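Local coordinates for protein CmeC (PDB 4MT4) that forms a trimeric outer membrane channel that probably serves as the exit duct for substrates expelled by an efflux system in Campylobacter jejuni, at residues L3-N8 with L349-A354; P10-S15 with T267-R272; S24-T29 with L255-I260; K35-D40 with A151-I156. All coordinates share one frame; numbering follows the deposited sequence.

Contact 1: L3-N8 with L349-A354; sequences LSPNLN and LNKDEA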
loop_
_atom_site.group_PDB
_atom_site.type_symbol
_atom_site.label_atom_id
_atom_site.label_comp_id
_atom_site.label_asym_id
_atom_site.label_seq_id
_atom_site.Cartn_x
_atom_site.Cartn_y
_atom_site.Cartn_z
ATOM N N LEU B 3 -34.781 8.955 5.979
ATOM C CA LEU B 3 -34.820 7.615 6.551
ATOM C C LEU B 3 -33.473 7.247 7.166
ATOM O O LEU B 3 -33.217 6.086 7.493
ATOM C CB LEU B 3 -35.214 6.588 5.491
ATOM C CG LEU B 3 -36.555 6.840 4.802
ATOM C CD1 LEU B 3 -36.864 5.723 3.824
ATOM C CD2 LEU B 3 -37.677 6.992 5.821
ATOM N N SER B 4 -32.611 8.248 7.317
ATOM C CA SER B 4 -31.314 8.052 7.952
ATOM C C SER B 4 -31.476 7.770 9.438
ATOM O O SER B 4 -32.162 8.509 10.146
ATOM C CB SER B 4 -30.418 9.273 7.740
ATOM O OG SER B 4 -29.985 9.351 6.393
ATOM N N PRO B 5 -30.844 6.690 9.916
ATOM C CA PRO B 5 -30.942 6.320 11.328
ATOM C C PRO B 5 -30.185 7.297 12.218
ATOM O O PRO B 5 -29.303 8.004 11.728
ATOM C CB PRO B 5 -30.302 4.930 11.368
ATOM C CG PRO B 5 -29.316 4.953 10.243
ATOM C CD PRO B 5 -29.962 5.781 9.162
ATOM N N ASN B 6 -30.533 7.341 13.501
ATOM C CA ASN B 6 -29.804 8.163 14.459
ATOM C C ASN B 6 -28.371 7.669 14.619
ATOM O O ASN B 6 -28.136 6.482 14.844
ATOM C CB ASN B 6 -30.511 8.171 15.817
ATOM C CG ASN B 6 -31.838 8.901 15.779
ATOM O OD1 ASN B 6 -32.075 9.735 14.906
ATOM N ND2 ASN B 6 -32.713 8.594 16.732
ATOM N N LEU B 7 -27.413 8.582 14.496
ATOM C CA LEU B 7 -26.008 8.224 14.639
ATOM C C LEU B 7 -25.606 8.233 16.108
ATOM O O LEU B 7 -25.579 9.284 16.748
ATOM C CB LEU B 7 -25.123 9.177 13.836
ATOM C CG LEU B 7 -23.651 8.777 13.738
ATOM C CD1 LEU B 7 -23.505 7.413 13.080
ATOM C CD2 LEU B 7 -22.876 9.830 12.973
ATOM N N ASN B 8 -25.297 7.052 16.635
ATOM C CA ASN B 8 -24.966 6.906 18.047
ATOM C C ASN B 8 -23.513 6.506 18.274
ATOM O O ASN B 8 -23.190 5.323 18.379
ATOM C CB ASN B 8 -25.892 5.879 18.701
ATOM C CG ASN B 8 -27.348 6.291 18.642
ATOM O OD1 ASN B 8 -28.196 5.550 18.145
ATOM N ND2 ASN B 8 -27.646 7.484 19.145
ATOM N N LEU B 349 -23.804 -2.310 6.221
ATOM C CA LEU B 349 -22.501 -2.932 6.426
ATOM C C LEU B 349 -21.375 -1.956 6.092
ATOM O O LEU B 349 -20.303 -2.003 6.695
ATOM C CB LEU B 349 -22.376 -4.201 5.585
ATOM C CG LEU B 349 -23.269 -5.367 6.019
ATOM C CD1 LEU B 349 -23.322 -6.445 4.949
ATOM C CD2 LEU B 349 -22.789 -5.943 7.342
ATOM N N ASN B 350 -21.624 -1.074 5.128
ATOM C CA ASN B 350 -20.670 -0.025 4.787
ATOM C C ASN B 350 -20.512 0.945 5.948
ATOM O O ASN B 350 -19.420 1.443 6.214
ATOM C CB ASN B 350 -21.110 0.731 3.533
ATOM C CG ASN B 350 -21.126 -0.145 2.297
ATOM O OD1 ASN B 350 -20.592 -1.253 2.299
ATOM N ND2 ASN B 350 -21.735 0.354 1.227
ATOM N N LYS B 351 -21.616 1.204 6.638
ATOM C CA LYS B 351 -21.599 2.037 7.830
ATOM C C LYS B 351 -20.827 1.355 8.954
ATOM O O LYS B 351 -20.047 1.996 9.660
ATOM C CB LYS B 351 -23.023 2.353 8.288
ATOM C CG LYS B 351 -23.083 3.124 9.592
ATOM C CD LYS B 351 -24.491 3.159 10.155
ATOM C CE LYS B 351 -24.500 3.778 11.542
ATOM N NZ LYS B 351 -25.863 3.797 12.140
ATOM N N ASP B 352 -21.055 0.055 9.117
ATOM C CA ASP B 352 -20.347 -0.733 10.121
ATOM C C ASP B 352 -18.843 -0.705 9.866
ATOM O O ASP B 352 -18.047 -0.604 10.798
ATOM C CB ASP B 352 -20.849 -2.180 10.132
ATOM C CG ASP B 352 -22.312 -2.290 10.528
ATOM O OD1 ASP B 352 -22.864 -1.307 11.068
ATOM O OD2 ASP B 352 -22.908 -3.366 10.309
ATOM N N GLU B 353 -18.464 -0.800 8.596
ATOM C CA GLU B 353 -17.060 -0.751 8.205
ATOM C C GLU B 353 -16.447 0.596 8.575
ATOM O O GLU B 353 -15.312 0.667 9.046
ATOM C CB GLU B 353 -16.913 -1.010 6.705
ATOM C CG GLU B 353 -15.482 -0.948 6.199
ATOM C CD GLU B 353 -15.360 -1.335 4.739
ATOM O OE1 GLU B 353 -16.402 -1.537 4.080
ATOM O OE2 GLU B 353 -14.215 -1.439 4.250
ATOM N N ALA B 354 -17.213 1.662 8.372
ATOM C CA ALA B 354 -16.759 3.005 8.706
ATOM C C ALA B 354 -16.668 3.186 10.218
ATOM O O ALA B 354 -15.859 3.972 10.707
ATOM C CB ALA B 354 -17.687 4.044 8.099
#
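Lys351 reaches out from helix 339-405 to the extended N-terminal arm, where Pro5 and Leu7 receive the last two atoms of its side chain. CB points at the arm, and with CG anti to the backbone N (chi1 175°) and an extended chain beyond, CG and CD cross the gap before any atom of residues 3-8 comes within contact distance. CE is the first to touch, lying 4.1 Å from Leu7 CD1, a methyl that arrives from the other direction as the two side chains slide past each other. NZ then comes to 4.1 Å from Pro5 CG, the outer corner of the pyrrolidine ring, and to 4.4 Å from Asn6 O. The ammonium donates its hydrogen bond outside the two segments, to Asn286 OD1 on helix 273-293, while ND2 of the same amide bonds to Pro5 O, so one asparagine ties the lysine tip and the arm backbone together. Ser4 OG adds a hydrogen bond to Asp132 OD2. Past Lys351, the helix turns Glu353 toward Gln69 of the second subunit. This is an irregular N-terminal arm laid along the outside of the long helices that form the periplasmic barrel of an outer membrane factor.

Contact 2: P10-S15 with T267-R272; sequences PEANYS and TILLQR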
loop_
_atom_site.group_PDB
_atom_site.type_symbol
_atom_site.label_atom_id
_atom_site.label_comp_id
_atom_site.label_asym_id
_atom_site.label_seq_id
_atom_site.Cartn_x
_atom_site.Cartn_y
_atom_site.Cartn_z
ATOM N N PRO B 10 -20.607 6.005 20.655
ATOM C CA PRO B 10 -20.343 5.823 22.085
ATOM C C PRO B 10 -19.203 6.714 22.562
ATOM O O PRO B 10 -18.267 6.974 21.806
ATOM C CB PRO B 10 -19.965 4.342 22.189
ATOM C CG PRO B 10 -19.466 3.987 20.829
ATOM C CD PRO B 10 -20.304 4.791 19.880
ATOM N N GLU B 11 -19.291 7.182 23.803
ATOM C CA GLU B 11 -18.286 8.083 24.352
ATOM C C GLU B 11 -16.942 7.396 24.550
ATOM O O GLU B 11 -16.877 6.217 24.896
ATOM C CB GLU B 11 -18.759 8.664 25.685
ATOM C CG GLU B 11 -19.982 9.550 25.590
ATOM C CD GLU B 11 -20.266 10.270 26.891
ATOM O OE1 GLU B 11 -19.304 10.762 27.519
ATOM O OE2 GLU B 11 -21.446 10.335 27.292
ATOM N N ALA B 12 -15.870 8.148 24.325
ATOM C CA ALA B 12 -14.528 7.682 24.636
ATOM C C ALA B 12 -14.220 7.989 26.095
ATOM O O ALA B 12 -14.072 9.149 26.476
ATOM C CB ALA B 12 -13.508 8.331 23.717
ATOM N N ASN B 13 -14.134 6.942 26.908
ATOM C CA ASN B 13 -13.902 7.096 28.337
ATOM C C ASN B 13 -12.469 6.755 28.727
ATOM O O ASN B 13 -12.015 5.627 28.544
ATOM C CB ASN B 13 -14.879 6.227 29.129
ATOM C CG ASN B 13 -16.326 6.622 28.900
ATOM O OD1 ASN B 13 -17.173 5.782 28.597
ATOM N ND2 ASN B 13 -16.615 7.912 29.037
ATOM N N TYR B 14 -11.763 7.742 29.265
ATOM C CA TYR B 14 -10.375 7.564 29.669
ATOM C C TYR B 14 -10.010 8.531 30.793
ATOM O O TYR B 14 -10.650 9.569 30.962
ATOM C CB TYR B 14 -9.436 7.758 28.474
ATOM C CG TYR B 14 -9.557 9.110 27.803
ATOM C CD1 TYR B 14 -10.486 9.325 26.791
ATOM C CD2 TYR B 14 -8.740 10.171 28.177
ATOM C CE1 TYR B 14 -10.601 10.557 26.175
ATOM C CE2 TYR B 14 -8.848 11.405 27.567
ATOM C CZ TYR B 14 -9.781 11.593 26.567
ATOM O OH TYR B 14 -9.894 12.821 25.953
ATOM N N SER B 15 -8.985 8.181 31.562
ATOM C CA SER B 15 -8.529 9.027 32.657
ATOM C C SER B 15 -7.347 9.882 32.219
ATOM O O SER B 15 -6.524 9.447 31.416
ATOM C CB SER B 15 -8.143 8.176 33.868
ATOM O OG SER B 15 -9.206 7.323 34.252
ATOM N N THR B 267 -9.677 16.681 25.563
ATOM C CA THR B 267 -10.378 16.934 24.311
ATOM C C THR B 267 -9.577 16.423 23.116
ATOM O O THR B 267 -9.524 17.069 22.073
ATOM C CB THR B 267 -10.656 18.436 24.113
ATOM O OG1 THR B 267 -9.421 19.161 24.151
ATOM C CG2 THR B 267 -11.578 18.961 25.202
ATOM N N ILE B 268 -8.960 15.257 23.276
ATOM C CA ILE B 268 -8.090 14.694 22.247
ATOM C C ILE B 268 -8.872 14.323 20.983
ATOM O O ILE B 268 -8.322 14.307 19.880
ATOM C CB ILE B 268 -7.336 13.451 22.780
ATOM C CG1 ILE B 268 -6.270 12.992 21.783
ATOM C CG2 ILE B 268 -8.305 12.324 23.103
ATOM C CD1 ILE B 268 -5.227 14.041 21.484
ATOM N N LEU B 269 -10.162 14.041 21.147
ATOM C CA LEU B 269 -11.012 13.683 20.020
ATOM C C LEU B 269 -11.238 14.881 19.107
ATOM O O LEU B 269 -11.451 14.727 17.904
ATOM C CB LEU B 269 -12.354 13.136 20.510
ATOM C CG LEU B 269 -12.511 11.616 20.599
ATOM C CD1 LEU B 269 -11.471 11.001 21.521
ATOM C CD2 LEU B 269 -13.916 11.266 21.060
ATOM N N LEU B 270 -11.184 16.076 19.687
ATOM C CA LEU B 270 -11.412 17.304 18.936
ATOM C C LEU B 270 -10.109 17.939 18.463
ATOM O O LEU B 270 -10.124 18.993 17.829
ATOM C CB LEU B 270 -12.189 18.310 19.787
ATOM C CG LEU B 270 -13.540 17.857 20.343
ATOM C CD1 LEU B 270 -14.126 18.931 21.249
ATOM C CD2 LEU B 270 -14.501 17.516 19.216
ATOM N N GLN B 271 -8.983 17.300 18.768
ATOM C CA GLN B 271 -7.684 17.896 18.477
ATOM C C GLN B 271 -6.859 17.119 17.454
ATOM O O GLN B 271 -5.824 17.599 16.996
ATOM C CB GLN B 271 -6.888 18.054 19.772
ATOM C CG GLN B 271 -7.436 19.139 20.684
ATOM C CD GLN B 271 -6.788 19.133 22.049
ATOM O OE1 GLN B 271 -6.399 18.084 22.560
ATOM N NE2 GLN B 271 -6.666 20.311 22.650
ATOM N N ARG B 272 -7.316 15.925 17.094
ATOM C CA ARG B 272 -6.654 15.145 16.052
ATOM C C ARG B 272 -7.486 15.117 14.771
ATOM O O ARG B 272 -8.641 14.692 14.786
ATOM C CB ARG B 272 -6.379 13.718 16.530
ATOM C CG ARG B 272 -5.205 13.592 17.494
ATOM C CD ARG B 272 -4.912 12.133 17.818
ATOM N NE ARG B 272 -4.573 11.368 16.621
ATOM C CZ ARG B 272 -3.439 10.695 16.458
ATOM N NH1 ARG B 272 -2.532 10.678 17.426
ATOM N NH2 ARG B 272 -3.215 10.031 15.334
HETATM O O HOH W 1 -11.542 13.375 23.820
#
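Tyr14 OH has two polar partners: a water donates to it at 2.8 Å, and the hydroxyl is hydrogen-bonded to Ser265 O, just ahead of residues 267-272. The water lies at the edge of the phenol ring, in its plane, and accepts from Leu269 N at 3.1 Å, bridging the tyrosine to the backbone of the opposing loop. Beside this polar link the hydroxyl oxygen also approaches a methyl, Ile268 CG2 at 3.3 Å, which sits 3.8 Å from Tyr14 CZ as well; ring and isoleucine cross obliquely. With CG between the backbone N and the carbonyl carbon (chi1 58°), the ring is directed at the loop. Here the N-terminal arm, on its way to helix 44-56, covers the connection leading into helix 273-293, for which Arg272 is the N-cap residue. Leu270 N bonds back to Thr267 O, curling this connection and presenting Ile268 and Leu269 to the arm. Two residues before the tyrosine, Ala12 CB nestles in the fork of Leu269, 4.0 Å from both CD1 and CD2. Helix 339-405 packs on both sides of the contact, Leu362 touching Leu269 and Phe366 meeting the Tyr14 ring edge-to-face. Leu240 of the second subunit packs on Ala12, and Asn241 of that subunit on Tyr14.

Contact 3: S24-T29 with L255-I260; sequences SWEKET and LKEFDI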
loop_
_atom_site.group_PDB
_atom_site.type_symbol
_atom_site.label_atom_id
_atom_site.label_comp_id
_atom_site.label_asym_id
_atom_site.label_seq_id
_atom_site.Cartn_x
_atom_site.Cartn_y
_atom_site.Cartn_z
ATOM N N SER B 24 10.262 13.041 37.017
ATOM C CA SER B 24 9.968 13.390 38.406
ATOM C C SER B 24 10.418 14.806 38.765
ATOM O O SER B 24 9.861 15.428 39.671
ATOM C CB SER B 24 10.622 12.381 39.353
ATOM O OG SER B 24 12.000 12.230 39.062
ATOM N N TRP B 25 11.418 15.312 38.053
ATOM C CA TRP B 25 11.900 16.672 38.275
ATOM C C TRP B 25 11.380 17.630 37.209
ATOM O O TRP B 25 11.807 18.782 37.134
ATOM C CB TRP B 25 13.430 16.699 38.311
ATOM C CG TRP B 25 14.085 16.023 37.144
ATOM C CD1 TRP B 25 14.497 14.724 37.073
ATOM C CD2 TRP B 25 14.413 16.617 35.881
ATOM N NE1 TRP B 25 15.059 14.472 35.846
ATOM C CE2 TRP B 25 15.019 15.618 35.095
ATOM C CE3 TRP B 25 14.251 17.896 35.339
ATOM C CZ2 TRP B 25 15.463 15.856 33.796
ATOM C CZ3 TRP B 25 14.693 18.131 34.050
ATOM C CH2 TRP B 25 15.291 17.116 33.293
ATOM N N GLU B 26 10.452 17.147 36.388
ATOM C CA GLU B 26 9.861 17.957 35.328
ATOM C C GLU B 26 8.446 18.405 35.683
ATOM O O GLU B 26 7.718 17.699 36.381
ATOM C CB GLU B 26 9.845 17.183 34.007
ATOM C CG GLU B 26 11.183 17.155 33.283
ATOM C CD GLU B 26 11.104 16.457 31.938
ATOM O OE1 GLU B 26 10.231 15.578 31.776
ATOM O OE2 GLU B 26 11.909 16.788 31.041
ATOM N N LYS B 27 8.069 19.585 35.199
ATOM C CA LYS B 27 6.736 20.130 35.435
ATOM C C LYS B 27 5.703 19.439 34.547
ATOM O O LYS B 27 5.884 19.329 33.332
ATOM C CB LYS B 27 6.730 21.647 35.197
ATOM C CG LYS B 27 5.492 22.198 34.497
ATOM C CD LYS B 27 4.321 22.408 35.442
ATOM C CE LYS B 27 3.270 23.296 34.796
ATOM N NZ LYS B 27 2.962 22.861 33.403
ATOM N N GLU B 28 4.628 18.959 35.162
ATOM C CA GLU B 28 3.549 18.328 34.412
ATOM C C GLU B 28 2.762 19.383 33.642
ATOM O O GLU B 28 2.160 20.278 34.232
ATOM C CB GLU B 28 2.624 17.545 35.344
ATOM C CG GLU B 28 3.121 17.434 36.775
ATOM C CD GLU B 28 2.102 16.779 37.677
ATOM O OE1 GLU B 28 1.040 16.360 37.167
ATOM O OE2 GLU B 28 2.361 16.679 38.895
ATOM N N THR B 29 2.777 19.268 32.318
ATOM C CA THR B 29 2.184 20.277 31.442
ATOM C C THR B 29 1.010 19.746 30.625
ATOM O O THR B 29 1.082 18.668 30.039
ATOM C CB THR B 29 3.233 20.846 30.460
ATOM O OG1 THR B 29 4.420 21.206 31.177
ATOM C CG2 THR B 29 2.690 22.070 29.739
ATOM N N LEU B 255 19.848 21.671 23.558
ATOM C CA LEU B 255 18.819 21.223 24.488
ATOM C C LEU B 255 18.152 22.389 25.213
ATOM O O LEU B 255 18.789 23.105 25.987
ATOM C CB LEU B 255 19.415 20.239 25.504
ATOM C CG LEU B 255 18.471 19.454 26.425
ATOM C CD1 LEU B 255 18.165 20.208 27.716
ATOM C CD2 LEU B 255 17.192 19.064 25.698
ATOM N N LYS B 256 16.865 22.571 24.941
ATOM C CA LYS B 256 16.038 23.511 25.684
ATOM C C LYS B 256 14.796 22.784 26.178
ATOM O O LYS B 256 14.641 21.586 25.941
ATOM C CB LYS B 256 15.652 24.713 24.817
ATOM C CG LYS B 256 14.939 24.343 23.525
ATOM C CD LYS B 256 14.501 25.576 22.747
ATOM C CE LYS B 256 13.418 26.344 23.488
ATOM N NZ LYS B 256 12.902 27.490 22.688
ATOM N N GLU B 257 13.914 23.504 26.864
ATOM C CA GLU B 257 12.649 22.925 27.302
ATOM C C GLU B 257 11.504 23.392 26.412
ATOM O O GLU B 257 11.413 24.570 26.068
ATOM C CB GLU B 257 12.362 23.278 28.762
ATOM C CG GLU B 257 10.979 22.851 29.239
ATOM C CD GLU B 257 10.770 21.347 29.186
ATOM O OE1 GLU B 257 11.770 20.597 29.171
ATOM O OE2 GLU B 257 9.599 20.912 29.164
ATOM N N PHE B 258 10.635 22.458 26.038
ATOM C CA PHE B 258 9.524 22.754 25.142
ATOM C C PHE B 258 8.179 22.663 25.858
ATOM O O PHE B 258 7.958 21.770 26.676
ATOM C CB PHE B 258 9.542 21.800 23.944
ATOM C CG PHE B 258 10.794 21.884 23.118
ATOM C CD1 PHE B 258 11.912 21.134 23.445
ATOM C CD2 PHE B 258 10.851 22.712 22.010
ATOM C CE1 PHE B 258 13.062 21.210 22.686
ATOM C CE2 PHE B 258 11.997 22.794 21.246
ATOM C CZ PHE B 258 13.104 22.042 21.583
ATOM N N ASP B 259 7.283 23.594 25.542
ATOM C CA ASP B 259 5.938 23.586 26.109
ATOM C C ASP B 259 5.041 22.579 25.393
ATOM O O ASP B 259 4.216 22.948 24.558
ATOM C CB ASP B 259 5.318 24.985 26.044
ATOM C CG ASP B 259 5.583 25.683 24.723
ATOM O OD1 ASP B 259 6.091 25.027 23.789
ATOM O OD2 ASP B 259 5.276 26.889 24.617
ATOM N N ILE B 260 5.211 21.304 25.727
ATOM C CA ILE B 260 4.419 20.239 25.129
ATOM C C ILE B 260 3.709 19.432 26.214
ATOM O O ILE B 260 4.180 19.373 27.349
ATOM C CB ILE B 260 5.292 19.298 24.269
ATOM C CG1 ILE B 260 6.369 18.632 25.126
ATOM C CG2 ILE B 260 5.916 20.058 23.108
ATOM C CD1 ILE B 260 7.231 17.652 24.363
#
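Glu26, whose carboxylate faces that of Glu257 across the contact, lays its own CG over one face of the Trp25 indole, 3.7 Å above the plane and displaced toward the rim; Arg380 of helix 339-405 touches both tryptophan and glutamate. The carboxylates stop short of each other, with Glu26 OE2 4.2 Å from Glu257 OE1. This proximity of like charges is probably eased by Arg376, which makes a salt bridge to Glu26 OE1, an oxygen also bound to Leu23 N. Both segments are irregular: one belongs to the N-terminal arm, the other to the connection between helices 240-245 and 273-293, and their touching parts run in broadly the same direction, 35° apart. Irregular chain packed outside the helical barrel is consistent with the equatorial region of outer membrane factors. The segments draw closest at Thr29, whose CB is 3.6 Å from Ile260 O, with CG2 also beside that oxygen at 3.9 Å; chi1 of -48° sets CG2 anti to the backbone N and OG1 anti to the carbonyl carbon. Thr29 OG1 donates to Lys27 O from above the carbonyl plane, 55° out of it, and accepts from Lys27 NZ at 3.1 Å. The same ammonium donates to Glu28 O at 2.8 Å, again from above the carbonyl plane, so the lysine folds back around the threonine. In residues 255-260, Asp259 centres an inverse gamma turn closed by a weak bond from Ile260 N to Phe258 O. The Ile260 side chain heads away, onto Ile439 and Ile443 of helix 411-445.

Contact 4: K35-D40 with A151-I156; sequences KNWWKD and ARLSVI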
loop_
_atom_site.group_PDB
_atom_site.type_symbol
_atom_site.label_atom_id
_atom_site.label_comp_id
_atom_site.label_asym_id
_atom_site.label_seq_id
_atom_site.Cartn_x
_atom_site.Cartn_y
_atom_site.Cartn_z
ATOM N N LYS B 35 0.049 26.762 16.654
ATOM C CA LYS B 35 -0.122 26.347 15.263
ATOM C C LYS B 35 1.212 26.143 14.547
ATOM O O LYS B 35 1.383 25.178 13.804
ATOM C CB LYS B 35 -0.968 27.375 14.506
ATOM C CG LYS B 35 -2.394 27.513 15.017
ATOM C CD LYS B 35 -3.215 26.270 14.712
ATOM C CE LYS B 35 -4.669 26.453 15.120
ATOM N NZ LYS B 35 -5.316 27.589 14.405
ATOM N N ASN B 36 2.151 27.055 14.772
ATOM C CA ASN B 36 3.486 26.943 14.193
ATOM C C ASN B 36 4.518 26.508 15.231
ATOM O O ASN B 36 5.459 27.240 15.537
ATOM C CB ASN B 36 3.905 28.270 13.554
ATOM C CG ASN B 36 3.657 29.457 14.461
ATOM O OD1 ASN B 36 3.272 29.300 15.619
ATOM N ND2 ASN B 36 3.883 30.656 13.938
ATOM N N TRP B 37 4.332 25.301 15.759
ATOM C CA TRP B 37 5.152 24.771 16.845
ATOM C C TRP B 37 6.633 24.618 16.497
ATOM O O TRP B 37 7.486 24.607 17.385
ATOM C CB TRP B 37 4.594 23.416 17.291
ATOM C CG TRP B 37 4.238 22.528 16.139
ATOM C CD1 TRP B 37 3.016 22.414 15.539
ATOM C CD2 TRP B 37 5.114 21.639 15.434
ATOM N NE1 TRP B 37 3.077 21.507 14.510
ATOM C CE2 TRP B 37 4.354 21.016 14.424
ATOM C CE3 TRP B 37 6.467 21.306 15.561
ATOM C CZ2 TRP B 37 4.899 20.082 13.547
ATOM C CZ3 TRP B 37 7.007 20.378 14.688
ATOM C CH2 TRP B 37 6.224 19.777 13.695
ATOM N N TRP B 38 6.938 24.505 15.208
ATOM C CA TRP B 38 8.301 24.204 14.775
ATOM C C TRP B 38 9.266 25.373 14.972
ATOM O O TRP B 38 10.483 25.188 14.953
ATOM C CB TRP B 38 8.305 23.772 13.307
ATOM C CG TRP B 38 7.777 24.812 12.369
ATOM C CD1 TRP B 38 8.485 25.815 11.777
ATOM C CD2 TRP B 38 6.427 24.946 11.908
ATOM N NE1 TRP B 38 7.661 26.569 10.979
ATOM C CE2 TRP B 38 6.392 26.056 11.042
ATOM C CE3 TRP B 38 5.245 24.237 12.145
ATOM C CZ2 TRP B 38 5.221 26.474 10.411
ATOM C CZ3 TRP B 38 4.085 24.653 11.519
ATOM C CH2 TRP B 38 4.081 25.761 10.662
ATOM N N LYS B 39 8.724 26.571 15.165
ATOM C CA LYS B 39 9.552 27.756 15.359
ATOM C C LYS B 39 10.145 27.820 16.766
ATOM O O LYS B 39 10.997 28.663 17.049
ATOM C CB LYS B 39 8.748 29.027 15.078
ATOM C CG LYS B 39 8.369 29.214 13.619
ATOM C CD LYS B 39 7.778 30.591 13.368
ATOM C CE LYS B 39 7.513 30.812 11.887
ATOM N NZ LYS B 39 6.983 32.173 11.602
ATOM N N ASP B 40 9.698 26.926 17.641
ATOM C CA ASP B 40 10.196 26.881 19.012
ATOM C C ASP B 40 11.542 26.164 19.097
ATOM O O ASP B 40 12.124 26.047 20.177
ATOM C CB ASP B 40 9.177 26.204 19.932
ATOM C CG ASP B 40 7.985 27.091 20.231
ATOM O OD1 ASP B 40 8.167 28.325 20.309
ATOM O OD2 ASP B 40 6.866 26.558 20.389
ATOM N N ALA B 151 -2.890 15.732 6.480
ATOM C CA ALA B 151 -1.809 15.688 5.504
ATOM C C ALA B 151 -0.808 16.811 5.749
ATOM O O ALA B 151 0.397 16.618 5.602
ATOM C CB ALA B 151 -2.365 15.771 4.093
ATOM N N ARG B 152 -1.316 17.981 6.125
ATOM C CA ARG B 152 -0.468 19.133 6.407
ATOM C C ARG B 152 0.449 18.848 7.591
ATOM O O ARG B 152 1.658 19.068 7.519
ATOM C CB ARG B 152 -1.318 20.374 6.684
ATOM C CG ARG B 152 -0.544 21.683 6.672
ATOM C CD ARG B 152 -1.464 22.871 6.916
ATOM N NE ARG B 152 -0.840 24.139 6.545
ATOM C CZ ARG B 152 -0.132 24.899 7.373
ATOM N NH1 ARG B 152 0.394 26.038 6.943
ATOM N NH2 ARG B 152 0.053 24.521 8.630
ATOM N N LEU B 153 -0.138 18.352 8.675
ATOM C CA LEU B 153 0.615 17.999 9.873
ATOM C C LEU B 153 1.663 16.930 9.577
ATOM O O LEU B 153 2.794 17.003 10.058
ATOM C CB LEU B 153 -0.332 17.513 10.970
ATOM C CG LEU B 153 0.298 16.934 12.237
ATOM C CD1 LEU B 153 1.228 17.942 12.901
ATOM C CD2 LEU B 153 -0.780 16.471 13.208
ATOM N N SER B 154 1.277 15.945 8.775
ATOM C CA SER B 154 2.168 14.852 8.398
ATOM C C SER B 154 3.360 15.346 7.579
ATOM O O SER B 154 4.500 14.963 7.835
ATOM C CB SER B 154 1.399 13.792 7.609
ATOM O OG SER B 154 2.272 12.813 7.069
ATOM N N VAL B 155 3.083 16.194 6.594
ATOM C CA VAL B 155 4.116 16.745 5.723
ATOM C C VAL B 155 5.098 17.609 6.509
ATOM O O VAL B 155 6.313 17.501 6.330
ATOM C CB VAL B 155 3.493 17.575 4.578
ATOM C CG1 VAL B 155 4.540 18.447 3.909
ATOM C CG2 VAL B 155 2.832 16.656 3.563
ATOM N N ILE B 156 4.566 18.456 7.385
ATOM C CA ILE B 156 5.402 19.316 8.217
ATOM C C ILE B 156 6.269 18.499 9.172
ATOM O O ILE B 156 7.475 18.725 9.280
ATOM C CB ILE B 156 4.554 20.313 9.039
ATOM C CG1 ILE B 156 3.831 21.294 8.115
ATOM C CG2 ILE B 156 5.425 21.073 10.025
ATOM C CD1 ILE B 156 2.972 22.304 8.854
#
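Trp38 and Ile156 are the nearest backbone pair, their CA atoms 8.7 Å apart, where a 3-10 turn at 37-40 approaches a section of helix 129-195. Ile156 points into the pair of indoles and divides its methyls between them. CG2 meets both, lying 3.7 Å from Trp37 CZ2 and 3.8 Å from Trp38 CE3, while CD1 goes to the second ring alone, 3.7 Å from Trp38 CZ3. Both tryptophans hold CG between the backbone N and the carbonyl carbon (chi1 45° and 60°), the crowded position, which brings the consecutive indoles together: Trp38 CE3 stands 4.0 Å above the centre of one Trp37 face. The turn joins three helices of the helical region characteristic of outer membrane factors: besides helix 129-195, Trp37 packs on Val440 and Ile443 of helix 411-445 and Trp38 on Asn47 and Val50 of helix 44-56. One turn earlier on helix 129-195, Leu153 extends the apolar patch, its CD1 4.3 Å from Trp37 CZ2. Asn36 CA lies 3.6 Å above one face of the Trp38 indole, displaced toward the rim. Arg152 skirts the margin of the site, its NH1 hydrogen-bonded to Glu463 O in helix 456-463.

Overall arrangement
The four contacts follow the N-terminal arm as it travels along the periplasmic helices, each nested in the chain loop closed by the one before. Contacts 1 and 2, 20 Å apart between centres, lie on neighbouring parts of the arm, and both touch the second subunit. Contact 3 is about 43 Å from contact 1, centre to centre. The arm then turns inward to the buried contact 4, which meets contact 3 directly: Lys256 NZ is 3.0 Å from Asp40 O, a probable hydrogen bond. Contacts 2 and 4 come within about 6 Å at their nearest atoms without touching. The lipid-like ligand is held by Cys1, Ile124, Asp125 and Leu126; of these, Cys1 lies two residues before contact 1 in sequence.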